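Local coordinates for enoyl-CoA hydratase/isomerase family protein (Ruegeria pomeroyi, PDB 3L3S) that probably acts as a hydro-lyase of the crotonase superfamily and assembles as a dimer of trimers, at residues Ile159-Arg162 against Ala163-Met167. Sequence-based numbering, arbitrary orientation.
Sequences IGRR and AVTEM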
loop_
_atom_site.group_PDB
_atom_site.type_symbol
_atom_site.label_atom_id
_atom_site.label_comp_id
_atom_site.label_asym_id
_atom_site.label_seq_id
_atom_site.Cartn_x
_atom_site.Cartn_y
_atom_site.Cartn_z
ATOM N N ILE B 159 1.542 -5.681 4.141
ATOM C CA ILE B 159 0.923 -6.262 2.934
ATOM C C ILE B 159 -0.378 -5.518 2.635
ATOM O O ILE B 159 -0.914 -4.843 3.511
ATOM C CB ILE B 159 0.673 -7.827 3.011
ATOM C CG1 ILE B 159 -0.253 -8.217 4.163
ATOM C CG2 ILE B 159 1.977 -8.574 3.127
ATOM C CD1 ILE B 159 -0.568 -9.707 4.226
ATOM N N GLY B 160 -0.894 -5.672 1.415
ATOM C CA GLY B 160 -2.120 -4.998 0.986
ATOM C C GLY B 160 -3.385 -5.401 1.726
ATOM O O GLY B 160 -3.414 -6.460 2.355
ATOM N N ARG B 161 -4.431 -4.575 1.625
ATOM C CA ARG B 161 -5.708 -4.826 2.302
ATOM C C ARG B 161 -6.399 -6.147 1.918
ATOM O O ARG B 161 -7.073 -6.743 2.745
ATOM C CB ARG B 161 -6.662 -3.637 2.121
ATOM C CG ARG B 161 -7.871 -3.643 3.060
ATOM C CD ARG B 161 -8.867 -2.549 2.724
ATOM N NE ARG B 161 -8.484 -1.239 3.251
ATOM C CZ ARG B 161 -9.090 -0.629 4.270
ATOM N NH1 ARG B 161 -10.118 -1.199 4.898
ATOM N NH2 ARG B 161 -8.673 0.568 4.653
ATOM N N ARG B 162 -6.202 -6.609 0.686
ATOM C CA ARG B 162 -6.799 -7.862 0.228
ATOM C C ARG B 162 -6.056 -9.058 0.799
ATOM O O ARG B 162 -6.667 -10.056 1.187
ATOM C CB ARG B 162 -6.756 -7.962 -1.288
ATOM C CG ARG B 162 -7.639 -6.977 -1.998
ATOM C CD ARG B 162 -9.042 -7.426 -2.051
ATOM N NE ARG B 162 -9.777 -6.776 -3.122
ATOM C CZ ARG B 162 -11.068 -6.480 -3.049
ATOM N NH1 ARG B 162 -11.747 -6.753 -1.946
ATOM N NH2 ARG B 162 -11.698 -6.006 -4.111
ATOM N N ALA B 163 -4.735 -8.917 0.870
ATOM C CA ALA B 163 -3.853 -9.954 1.369
ATOM C C ALA B 163 -4.079 -10.291 2.840
ATOM O O ALA B 163 -4.295 -11.458 3.161
ATOM C CB ALA B 163 -2.426 -9.574 1.102
ATOM N N VAL B 164 -4.126 -9.268 3.707
ATOM C CA VAL B 164 -4.360 -9.465 5.152
ATOM C C VAL B 164 -5.761 -9.971 5.439
ATOM O O VAL B 164 -5.967 -10.710 6.396
ATOM C CB VAL B 164 -4.269 -8.173 5.995
ATOM C CG1 VAL B 164 -3.619 -8.471 7.332
ATOM C CG2 VAL B 164 -3.614 -7.057 5.260
ATOM N N THR B 165 -6.724 -9.509 4.644
ATOM C CA THR B 165 -8.110 -9.914 4.811
ATOM C C THR B 165 -8.289 -11.391 4.471
ATOM O O THR B 165 -9.030 -12.080 5.162
ATOM C CB THR B 165 -9.075 -9.015 4.007
ATOM O OG1 THR B 165 -8.851 -7.648 4.380
ATOM C CG2 THR B 165 -10.538 -9.348 4.323
ATOM N N GLU B 166 -7.543 -11.891 3.485
ATOM C CA GLU B 166 -7.650 -13.295 3.124
ATOM C C GLU B 166 -6.965 -14.191 4.150
ATOM O O GLU B 166 -7.499 -15.242 4.483
ATOM C CB GLU B 166 -7.136 -13.582 1.709
ATOM C CG GLU B 166 -7.742 -14.883 1.124
ATOM C CD GLU B 166 -7.021 -15.417 -0.105
ATOM O OE1 GLU B 166 -5.771 -15.478 -0.106
ATOM O OE2 GLU B 166 -7.716 -15.798 -1.068
HETATM N N MSE B 167 -5.842 -13.732 4.712
HETATM C CA MSE B 167 -5.101 -14.500 5.713
HETATM C C MSE B 167 -5.912 -14.662 6.985
HETATM O O MSE B 167 -6.088 -15.776 7.482
HETATM C CB MSE B 167 -3.773 -13.835 6.082
HETATM C CG MSE B 167 -2.768 -13.703 4.989
HETATM SE SE MSE B 167 -1.039 -13.249 5.752
HETATM C CE MSE B 167 -0.427 -15.047 6.179
#
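The flat groups that meet between I159-R162 and A163-M167 are backbone carbonyls, each approached at its oxygen end rather than over a face. The carbonyl of R161 takes two donors from T165: OG1 lies 2.6 Å from R161 O, almost in line with the C=O bond (169°), while T165 N reaches the same oxygen in a weaker bond. With OG1 beside its own backbone N, the hydroxyl turns back over the preceding helical turn, which lets a small polar residue stay buried. G160 O receives V164 N at 3.2 Å in a nearly straight bond, and V164 CG2 also sits against this oxygen. The amide N of E166 meets R162 O at 3.1 Å, tilted 28° out of the carbonyl plane. These bonds form the first turn of helix 161-170 in the crotonase-like fold, with G160 bringing no side chain to the exposed N-cap. Before the cap, I159 folds its side chain over the new turn. Its CG1 stands between backbone N and carbonyl carbon (chi1 60°), and from there the extended chain carries I159 CD1 to 3.6 Å from A163 CB. The branched V164 offers CG2 to I159 CG1 at 3.7 Å, and M167 SE touches I159 CD1 at 3.9 Å from one turn further along. A163, a mere methyl, meets both I159 and W178 of helix 176-182, which also packs on the long, flexible side chain of M167, present as selenomethionine. R162 has the length to enter the subunit interface, where NH2 donates to M123 O of the second subunit. The two carboxylate oxygens of E166 serve two tyrosines, OE1 bonded to Y174 of its own chain and OE2 to Y130 of the second subunit.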